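Local coordinates for 2-keto acid:ferredoxin oxidoreductase subunit alpha (Pyrococcus furiosus, PDB 1YD7), which probably forms the alpha subunit of an enzyme that converts 2-oxoglutarate and CoA to succinyl-CoA and CO2, passing electrons to ferredoxin, at residues 38-43 with 77-82; 155-158 with 162-165; 195-198 with 202-205. All coordinates share one frame; numbering follows the deposited sequence.

Contact 1 of 3, residues 38-43 with 77-82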
ATOM      1  N   CYS A  38      -1.571  -8.248   0.331  1.00 29.72           N
ATOM      2  CA  CYS A  38      -1.430  -7.632  -0.982  1.00 29.97           C
ATOM      3  C   CYS A  38      -0.507  -8.484  -1.863  1.00 32.57           C
ATOM      4  O   CYS A  38       0.625  -8.810  -1.471  1.00 31.81           O
ATOM      5  CB  CYS A  38      -0.848  -6.237  -0.869  1.00 28.18           C
ATOM      6  SG  CYS A  38      -0.703  -5.351  -2.412  1.00 26.48           S
ATOM      7  N   ARG A  39      -1.014  -8.839  -3.042  1.00 32.97           N
ATOM      8  CA  ARG A  39      -0.256  -9.584  -4.038  1.00 30.08           C
ATOM      9  C   ARG A  39      -0.271  -8.921  -5.392  1.00 26.86           C
ATOM     10  O   ARG A  39       0.272  -9.446  -6.327  1.00 32.49           O
ATOM     11  CB  ARG A  39      -0.755 -11.017  -4.121  1.00 28.57           C
ATOM     12  CG  ARG A  39      -0.509 -11.806  -2.849  1.00 27.97           C
ATOM     13  CD  ARG A  39       1.000 -11.873  -2.507  1.00 29.98           C
ATOM     14  NE  ARG A  39       1.285 -12.657  -1.296  1.00 30.45           N
ATOM     15  CZ  ARG A  39       1.288 -12.190  -0.044  1.00 29.89           C
ATOM     16  NH1 ARG A  39       1.040 -10.921   0.232  1.00 29.83           N
ATOM     17  NH2 ARG A  39       1.572 -13.006   0.951  1.00 29.62           N
ATOM     18  N   PHE A  40      -0.818  -7.720  -5.484  1.00 25.66           N
ATOM     19  CA  PHE A  40      -0.768  -7.009  -6.711  1.00 25.49           C
ATOM     20  C   PHE A  40      -0.439  -5.558  -6.457  1.00 27.27           C
ATOM     21  O   PHE A  40      -1.141  -4.894  -5.680  1.00 30.69           O
ATOM     22  CB  PHE A  40      -2.134  -7.093  -7.441  1.00 25.26           C
ATOM     23  CG  PHE A  40      -2.112  -6.439  -8.756  1.00 25.22           C
ATOM     24  CD1 PHE A  40      -1.821  -7.174  -9.901  1.00 28.16           C
ATOM     25  CD2 PHE A  40      -2.307  -5.077  -8.866  1.00 25.20           C
ATOM     26  CE1 PHE A  40      -1.766  -6.547 -11.149  1.00 26.83           C
ATOM     27  CE2 PHE A  40      -2.222  -4.438 -10.109  1.00 26.60           C
ATOM     28  CZ  PHE A  40      -1.970  -5.177 -11.248  1.00 24.63           C
ATOM     29  N   TYR A  41       0.565  -5.042  -7.167  1.00 28.34           N
ATOM     30  CA  TYR A  41       0.988  -3.645  -7.034  1.00 29.63           C
ATOM     31  C   TYR A  41       1.234  -3.073  -8.424  1.00 30.24           C
ATOM     32  O   TYR A  41       1.926  -3.685  -9.247  1.00 35.26           O
ATOM     33  CB  TYR A  41       2.274  -3.541  -6.170  1.00 31.86           C
ATOM     34  CG  TYR A  41       2.827  -2.122  -6.001  1.00 31.72           C
ATOM     35  CD1 TYR A  41       2.514  -1.359  -4.890  1.00 35.01           C
ATOM     36  CD2 TYR A  41       3.644  -1.556  -6.944  1.00 33.13           C
ATOM     37  CE1 TYR A  41       3.006  -0.068  -4.721  1.00 34.49           C
ATOM     38  CE2 TYR A  41       4.119  -0.262  -6.805  1.00 33.22           C
ATOM     39  CZ  TYR A  41       3.804   0.469  -5.684  1.00 35.08           C
ATOM     40  OH  TYR A  41       4.300   1.745  -5.527  1.00 36.37           O
ATOM     41  N   ALA A  42       0.679  -1.907  -8.701  1.00 33.68           N
ATOM     42  CA  ALA A  42       0.927  -1.240  -9.972  1.00 34.45           C
ATOM     43  C   ALA A  42       1.378   0.183  -9.707  1.00 38.88           C
ATOM     44  O   ALA A  42       0.788   0.911  -8.888  1.00 40.89           O
ATOM     45  CB  ALA A  42      -0.312  -1.264 -10.854  1.00 37.37           C
ATOM     46  N   GLY A  43       2.453   0.576 -10.381  1.00 41.44           N
ATOM     47  CA  GLY A  43       3.010   1.903 -10.210  1.00 39.81           C
ATOM     48  C   GLY A  43       4.235   2.090 -11.071  1.00 43.79           C
ATOM     49  O   GLY A  43       4.577   1.219 -11.863  1.00 40.83           O
ATOM     50  N   ILE A  77      -3.815   2.841 -11.668  1.00 29.61           N
ATOM     51  CA  ILE A  77      -5.043   2.701 -10.887  1.00 33.64           C
ATOM     52  C   ILE A  77      -6.052   1.773 -11.586  1.00 32.97           C
ATOM     53  O   ILE A  77      -6.624   0.905 -10.936  1.00 32.00           O
ATOM     54  CB  ILE A  77      -5.696   4.097 -10.507  1.00 35.33           C
ATOM     55  CG1 ILE A  77      -7.003   3.907  -9.741  1.00 36.09           C
ATOM     56  CG2 ILE A  77      -6.019   4.943 -11.710  1.00 38.66           C
ATOM     57  CD1 ILE A  77      -6.831   3.171  -8.444  1.00 38.05           C
ATOM     58  N   ALA A  78      -6.235   1.937 -12.905  1.00 33.04           N
ATOM     59  CA  ALA A  78      -7.146   1.080 -13.665  1.00 32.45           C
ATOM     60  C   ALA A  78      -6.718  -0.379 -13.551  1.00 29.30           C
ATOM     61  O   ALA A  78      -7.550  -1.261 -13.328  1.00 27.84           O
ATOM     62  CB  ALA A  78      -7.239   1.533 -15.134  1.00 33.65           C
ATOM     63  N   ALA A  79      -5.406  -0.606 -13.579  1.00 30.48           N
ATOM     64  CA  ALA A  79      -4.847  -1.946 -13.440  1.00 26.24           C
ATOM     65  C   ALA A  79      -5.085  -2.548 -12.081  1.00 27.52           C
ATOM     66  O   ALA A  79      -5.373  -3.752 -11.979  1.00 24.16           O
ATOM     67  CB  ALA A  79      -3.362  -1.920 -13.738  1.00 26.28           C
ATOM     68  N   ALA A  80      -4.918  -1.741 -11.023  1.00 27.53           N
ATOM     69  CA  ALA A  80      -5.206  -2.214  -9.663  1.00 26.95           C
ATOM     70  C   ALA A  80      -6.713  -2.513  -9.478  1.00 25.82           C
ATOM     71  O   ALA A  80      -7.082  -3.476  -8.812  1.00 25.55           O
ATOM     72  CB  ALA A  80      -4.726  -1.187  -8.634  1.00 31.02           C
ATOM     73  N   ILE A  81      -7.571  -1.699 -10.087  1.00 28.75           N
ATOM     74  CA  ILE A  81      -9.044  -1.946 -10.107  1.00 29.28           C
ATOM     75  C   ILE A  81      -9.413  -3.294 -10.760  1.00 28.01           C
ATOM     76  O   ILE A  81     -10.164  -4.085 -10.168  1.00 26.43           O
ATOM     77  CB  ILE A  81      -9.826  -0.749 -10.779  1.00 32.01           C
ATOM     78  CG1 ILE A  81      -9.723   0.515  -9.915  1.00 35.50           C
ATOM     79  CG2 ILE A  81     -11.338  -1.083 -11.001  1.00 31.83           C
ATOM     80  CD1 ILE A  81     -10.159   1.803 -10.647  1.00 35.09           C
ATOM     81  N   GLY A  82      -8.847  -3.580 -11.940  1.00 29.01           N
ATOM     82  CA  GLY A  82      -9.108  -4.851 -12.642  1.00 26.37           C
ATOM     83  C   GLY A  82      -8.606  -6.070 -11.881  1.00 26.29           C
ATOM     84  O   GLY A  82      -9.304  -7.073 -11.758  1.00 26.44           O
TER

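Contact 2 of 3, residues 155-158 with 162-165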
ATOM      1  N   LEU A 155      -6.228   7.653   5.606  1.00 39.14           N
ATOM      2  CA  LEU A 155      -5.338   7.542   6.759  1.00 34.86           C
ATOM      3  C   LEU A 155      -4.032   8.268   6.414  1.00 36.66           C
ATOM      4  O   LEU A 155      -3.477   8.103   5.308  1.00 30.61           O
ATOM      5  CB  LEU A 155      -5.025   6.085   7.092  1.00 37.42           C
ATOM      6  CG  LEU A 155      -6.160   5.148   7.537  1.00 39.88           C
ATOM      7  CD1 LEU A 155      -6.883   4.618   6.346  1.00 40.20           C
ATOM      8  CD2 LEU A 155      -5.632   3.978   8.357  1.00 40.06           C
ATOM      9  N   SER A 156      -3.540   9.046   7.376  1.00 36.14           N
ATOM     10  CA  SER A 156      -2.358   9.912   7.214  1.00 38.61           C
ATOM     11  C   SER A 156      -1.340   9.642   8.319  1.00 36.94           C
ATOM     12  O   SER A 156      -1.429  10.271   9.370  1.00 32.31           O
ATOM     13  CB  SER A 156      -2.773  11.372   7.309  1.00 39.60           C
ATOM     14  OG  SER A 156      -3.256  11.840   6.073  1.00 44.53           O
ATOM     15  N   PRO A 157      -0.393   8.699   8.093  1.00 34.53           N
ATOM     16  CA  PRO A 157       0.603   8.393   9.121  1.00 35.08           C
ATOM     17  C   PRO A 157       1.640   9.526   9.271  1.00 34.32           C
ATOM     18  O   PRO A 157       1.972  10.206   8.300  1.00 31.44           O
ATOM     19  CB  PRO A 157       1.253   7.114   8.610  1.00 32.55           C
ATOM     20  CG  PRO A 157       1.110   7.174   7.129  1.00 32.57           C
ATOM     21  CD  PRO A 157      -0.183   7.895   6.869  1.00 33.86           C
ATOM     22  N   SER A 158       2.100   9.733  10.500  1.00 38.05           N
ATOM     23  CA  SER A 158       3.100  10.780  10.811  1.00 39.75           C
ATOM     24  C   SER A 158       4.399  10.191  11.350  1.00 38.83           C
ATOM     25  O   SER A 158       5.398  10.878  11.417  1.00 41.54           O
ATOM     26  CB  SER A 158       2.514  11.772  11.823  1.00 39.44           C
ATOM     27  OG  SER A 158       2.253  11.099  13.040  1.00 40.49           O
ATOM     28  N   GLU A 162       3.154   4.313  12.559  1.00 34.73           N
ATOM     29  CA  GLU A 162       1.872   4.601  11.919  1.00 34.90           C
ATOM     30  C   GLU A 162       1.820   4.225  10.437  1.00 34.00           C
ATOM     31  O   GLU A 162       0.783   3.795   9.965  1.00 29.69           O
ATOM     32  CB  GLU A 162       1.515   6.068  12.091  1.00 33.90           C
ATOM     33  CG  GLU A 162       1.109   6.382  13.510  1.00 35.06           C
ATOM     34  CD  GLU A 162       0.637   7.806  13.686  1.00 34.23           C
ATOM     35  OE1 GLU A 162       0.892   8.640  12.794  1.00 37.46           O
ATOM     36  OE2 GLU A 162      -0.015   8.072  14.720  1.00 38.78           O
ATOM     37  N   ALA A 163       2.923   4.401   9.709  1.00 32.88           N
ATOM     38  CA  ALA A 163       3.028   3.886   8.349  1.00 29.30           C
ATOM     39  C   ALA A 163       2.757   2.370   8.306  1.00 30.56           C
ATOM     40  O   ALA A 163       1.976   1.896   7.475  1.00 27.46           O
ATOM     41  CB  ALA A 163       4.363   4.205   7.731  1.00 28.77           C
ATOM     42  N   PHE A 164       3.338   1.632   9.245  1.00 29.13           N
ATOM     43  CA  PHE A 164       3.033   0.239   9.361  1.00 28.58           C
ATOM     44  C   PHE A 164       1.550  -0.027   9.675  1.00 33.03           C
ATOM     45  O   PHE A 164       0.869  -0.669   8.865  1.00 30.16           O
ATOM     46  CB  PHE A 164       3.894  -0.451  10.388  1.00 27.52           C
ATOM     47  CG  PHE A 164       3.750  -1.944  10.365  1.00 26.91           C
ATOM     48  CD1 PHE A 164       4.430  -2.695   9.423  1.00 29.14           C
ATOM     49  CD2 PHE A 164       2.895  -2.596  11.246  1.00 31.32           C
ATOM     50  CE1 PHE A 164       4.282  -4.075   9.372  1.00 27.01           C
ATOM     51  CE2 PHE A 164       2.714  -3.983  11.182  1.00 29.27           C
ATOM     52  CZ  PHE A 164       3.423  -4.708  10.246  1.00 31.03           C
ATOM     53  N   ASP A 165       1.085   0.462  10.833  1.00 30.81           N
ATOM     54  CA  ASP A 165      -0.227   0.145  11.375  1.00 30.15           C
ATOM     55  C   ASP A 165      -1.368   0.682  10.494  1.00 29.10           C
ATOM     56  O   ASP A 165      -2.380   0.037  10.363  1.00 27.44           O
ATOM     57  CB  ASP A 165      -0.418   0.732  12.787  1.00 32.46           C
ATOM     58  CG  ASP A 165       0.486   0.100  13.844  1.00 35.95           C
ATOM     59  OD1 ASP A 165       0.805  -1.104  13.782  1.00 36.38           O
ATOM     60  OD2 ASP A 165       0.857   0.834  14.784  1.00 38.60           O
TER

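Contact 3 of 3, residues 195-198 with 202-205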
ATOM      1  N   ARG A 195      12.678   2.046  15.002  1.00 34.75           N
ATOM      2  CA  ARG A 195      12.711   0.626  15.329  1.00 37.44           C
ATOM      3  C   ARG A 195      11.291   0.199  15.681  1.00 39.64           C
ATOM      4  O   ARG A 195      10.711   0.701  16.641  1.00 43.96           O
ATOM      5  CB  ARG A 195      13.650   0.358  16.500  1.00 39.45           C
ATOM      6  CG  ARG A 195      13.905  -1.115  16.826  1.00 36.85           C
ATOM      7  CD  ARG A 195      15.006  -1.230  17.923  1.00 38.61           C
ATOM      8  NE  ARG A 195      15.363  -2.625  18.174  1.00 35.02           N
ATOM      9  CZ  ARG A 195      15.139  -3.283  19.303  1.00 35.79           C
ATOM     10  NH1 ARG A 195      14.629  -2.675  20.363  1.00 39.15           N
ATOM     11  NH2 ARG A 195      15.462  -4.567  19.386  1.00 36.38           N
ATOM     12  N   VAL A 196      10.722  -0.690  14.876  1.00 37.84           N
ATOM     13  CA  VAL A 196       9.363  -1.149  15.097  1.00 38.03           C
ATOM     14  C   VAL A 196       9.306  -2.663  15.090  1.00 35.15           C
ATOM     15  O   VAL A 196       9.985  -3.337  14.309  1.00 35.21           O
ATOM     16  CB  VAL A 196       8.335  -0.563  14.065  1.00 39.85           C
ATOM     17  CG1 VAL A 196       8.416   0.952  14.025  1.00 42.24           C
ATOM     18  CG2 VAL A 196       8.561  -1.111  12.713  1.00 41.82           C
ATOM     19  N   TYR A 197       8.496  -3.172  16.006  1.00 33.38           N
ATOM     20  CA  TYR A 197       8.143  -4.567  16.048  1.00 34.83           C
ATOM     21  C   TYR A 197       7.265  -4.937  14.825  1.00 33.20           C
ATOM     22  O   TYR A 197       6.190  -4.376  14.605  1.00 33.75           O
ATOM     23  CB  TYR A 197       7.427  -4.893  17.373  1.00 33.05           C
ATOM     24  CG  TYR A 197       7.058  -6.344  17.439  1.00 32.67           C
ATOM     25  CD1 TYR A 197       8.030  -7.312  17.612  1.00 30.53           C
ATOM     26  CD2 TYR A 197       5.742  -6.757  17.255  1.00 30.59           C
ATOM     27  CE1 TYR A 197       7.706  -8.660  17.618  1.00 31.87           C
ATOM     28  CE2 TYR A 197       5.409  -8.118  17.287  1.00 30.41           C
ATOM     29  CZ  TYR A 197       6.387  -9.059  17.456  1.00 31.31           C
ATOM     30  OH  TYR A 197       6.079 -10.423  17.460  1.00 32.52           O
ATOM     31  N   ILE A 198       7.774  -5.871  14.031  1.00 34.77           N
ATOM     32  CA  ILE A 198       7.108  -6.381  12.844  1.00 32.35           C
ATOM     33  C   ILE A 198       6.476  -7.695  13.258  1.00 32.00           C
ATOM     34  O   ILE A 198       7.193  -8.664  13.457  1.00 32.38           O
ATOM     35  CB  ILE A 198       8.093  -6.689  11.698  1.00 30.40           C
ATOM     36  CG1 ILE A 198       8.922  -5.447  11.320  1.00 30.24           C
ATOM     37  CG2 ILE A 198       7.312  -7.255  10.474  1.00 33.00           C
ATOM     38  CD1 ILE A 198       8.118  -4.255  10.804  1.00 32.64           C
ATOM     39  N   ASP A 202       0.283 -14.517  12.398  1.00 51.23           N
ATOM     40  CA  ASP A 202      -0.716 -14.958  13.376  1.00 55.17           C
ATOM     41  C   ASP A 202      -1.022 -13.916  14.462  1.00 55.10           C
ATOM     42  O   ASP A 202      -2.020 -14.050  15.166  1.00 57.61           O
ATOM     43  CB  ASP A 202      -0.310 -16.300  14.023  1.00 58.82           C
ATOM     44  CG  ASP A 202       1.114 -16.285  14.587  1.00 62.67           C
ATOM     45  OD1 ASP A 202       1.260 -16.092  15.812  1.00 61.41           O
ATOM     46  OD2 ASP A 202       2.085 -16.464  13.798  1.00 66.15           O
ATOM     47  N   GLU A 203      -0.184 -12.886  14.585  1.00 50.37           N
ATOM     48  CA  GLU A 203      -0.446 -11.772  15.495  1.00 48.34           C
ATOM     49  C   GLU A 203      -1.272 -10.648  14.889  1.00 45.04           C
ATOM     50  O   GLU A 203      -1.641  -9.719  15.602  1.00 40.07           O
ATOM     51  CB  GLU A 203       0.878 -11.172  15.987  1.00 49.32           C
ATOM     52  CG  GLU A 203       1.668 -12.133  16.838  1.00 51.87           C
ATOM     53  CD  GLU A 203       3.079 -11.667  17.090  1.00 52.61           C
ATOM     54  OE1 GLU A 203       3.372 -10.492  16.852  1.00 54.51           O
ATOM     55  OE2 GLU A 203       3.903 -12.494  17.511  1.00 56.95           O
ATOM     56  N   ILE A 204      -1.533 -10.703  13.581  1.00 44.85           N
ATOM     57  CA  ILE A 204      -2.241  -9.613  12.884  1.00 43.42           C
ATOM     58  C   ILE A 204      -3.663 -10.006  12.454  1.00 42.92           C
ATOM     59  O   ILE A 204      -3.865 -11.012  11.761  1.00 39.75           O
ATOM     60  CB  ILE A 204      -1.461  -9.133  11.623  1.00 43.08           C
ATOM     61  CG1 ILE A 204       0.023  -8.968  11.946  1.00 43.52           C
ATOM     62  CG2 ILE A 204      -2.031  -7.812  11.108  1.00 41.61           C
ATOM     63  CD1 ILE A 204       0.904  -8.635  10.765  1.00 41.08           C
ATOM     64  N   GLU A 205      -4.624  -9.175  12.850  1.00 43.80           N
ATOM     65  CA  GLU A 205      -6.010  -9.295  12.422  1.00 48.01           C
ATOM     66  C   GLU A 205      -6.169  -8.774  10.994  1.00 43.81           C
ATOM     67  O   GLU A 205      -6.044  -7.574  10.747  1.00 43.78           O
ATOM     68  CB  GLU A 205      -6.943  -8.515  13.376  1.00 52.40           C
ATOM     69  CG  GLU A 205      -8.417  -9.033  13.429  1.00 58.32           C
ATOM     70  CD  GLU A 205      -9.498  -8.020  12.978  1.00 61.36           C
ATOM     71  OE1 GLU A 205      -9.192  -6.831  12.721  1.00 64.15           O
ATOM     72  OE2 GLU A 205     -10.683  -8.427  12.894  1.00 62.88           O
TER

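Contact 1 of 3, residues 38-43 with 77-82
The ring of Phe40 reaches from strand 40-43 to the backbone of helix 73-85, and its far end does the touching. CE2 lies 3.7 Å from the carbonyl oxygen O of Ala79 and equally near CA of Ala80, both of which meet the ring obliquely. The first torsion explains the reach: with CG anti to the backbone N and beside the carbonyl carbon (chi1 -177°), CE2 and CZ are brought up to the Ala79-Ala80 peptide.

Apolar contacts complete the seam. CZ of Phe40 passes 4.3 Å from CB of Ala79, and CB of Ala42, two residues along the strand, comes within 4.2 Å of the same methyl, Ala79 CB. Phe40 and Ala42 both point toward the helix, whereas Tyr41 between them points away and packs on helix 52-59. The axes of strand 40-43 and helix segment 77-82 run nearly antiparallel, at 165°, and approach to 7.7 Å. Such packing of a helix on a parallel sheet is usual in the alpha/beta fold of thiamine diphosphate-binding domains, the family of this region. Val66 and Ile68 of one neighbouring strand and Ala90 of the other also touch the Phe40 ring.

An alanine in place of Phe40 is likely to open a gap between the strand and the backbone at Ala79 and Ala80, leaving the Ala42 methyl as the main bridge.

No hydrogen bond joins the two segments. Their association therefore rests on van der Waals packing, mostly apolar, with the ring also lying against the Ala79 carbonyl oxygen.

Contact 2 of 3, residues 155-158 with 162-165
Glu162 turns its CG beside its backbone N, anti to the carbonyl carbon (chi1 -72°), and runs extended beyond it, which carries the carboxylate back to Ser158. The serine answers with OG held between its own backbone N and carbonyl carbon, the side on which OG and the amide can reach the same oxygen. OE1 of Glu162 accepts both. The N of Ser158 approaches it nearly along the C-O axis at 2.8 Å, with an N-H...O angle of 161°. OG of Ser158 donates to OE1 at the same 2.8 Å but comes from above the carboxylate plane, 42° out of it. Two donors thus grip one oxygen from different directions and limit the rotation of the carboxylate.

The bonds span the start of helix 160-177, which follows the loop after strand 153-155, at one border of the parallel sheet. Next to Ser158, the hydroxyl of Thr159 is hydrogen-bonded to the backbone N of Glu162, the forward bond of a capping box. The Glu162 carboxylate, however, reaches past Thr159 to Ser158, and the reciprocal bond of a true box is not the one made. Glu162 is therefore held by its backbone N to Thr159 and by its carboxylate to Ser158.

Beneath the polar pair, Pro157 presses its ring against the first turn. Its CB lies 3.4 Å from N of Ala163 and 3.6 Å from CB of Glu162, while CG of Pro157 rides 4.0 Å from CA of Ala163. Leu183 of strand 180-185 and Phe166 of the helix also pack on the buried proline. Ser158, by contrast, lies on the exposed side, and Ala163 continues inward to Ile29 of helix 25-36.

Contact 3 of 3, residues 195-198 with 202-205
The phenol of Tyr197 donates its OH to OE1 of Glu203 at 2.8 Å, and OE1 accepts through its syn lone pair, on the side of the other carboxylate oxygen. OE2 of Glu203 lies only slightly farther from the same OH, at 3.0 Å. The oxygen OE1 sits at the edge of the ring, in its plane, 3.2 Å from CE2 of Tyr197. Ring and carboxylate are nearly coplanar, 13° apart, although the two side chains cross at about a right angle.

The torsions bring the two ends together. CG of Tyr197 is anti to its backbone N (chi1 -180°), which sets the phenol end close to Glu203, and Glu203 runs extended beyond CG from its 3-10 turn. Asn200 ND2, in the connecting loop, is hydrogen-bonded to OE2 of Glu203 and helps set the carboxylate.

Farther out, strand 193-198 pairs antiparallel with strand 19-24, while Ile198 and Ile204 turn inward to Leu35 of helix 25-36. The bond thus closes the turn leaving the strand on the outer surface. Both partners being exposed, water probably competes with it, and the carboxylate is likely to remain ionised, a strong acceptor for the phenol.

Contact 1 and contact 2 are partly buried, whereas contact 3 lies on the surface. Contact 1 and contact 2 sit on opposite sides of the chain's centre, about 21 Å apart between centres, and each joins a helix to a strand of the parallel sheet or to the loop that follows one. Their chemistry differs: contact 1 has no hydrogen bond and is largely apolar packing, contact 2 sets a carboxylate oxygen taking two hydrogen bonds beside a buried proline, and contact 3 keeps a single phenol-carboxylate bond. Contacts 2 and 3 meet where Phe164 CE1 packs 4.1 Å from Ile198 CD1, so helix 160-177 and strand 193-198 share an apolar seam beneath their outer polar bonds.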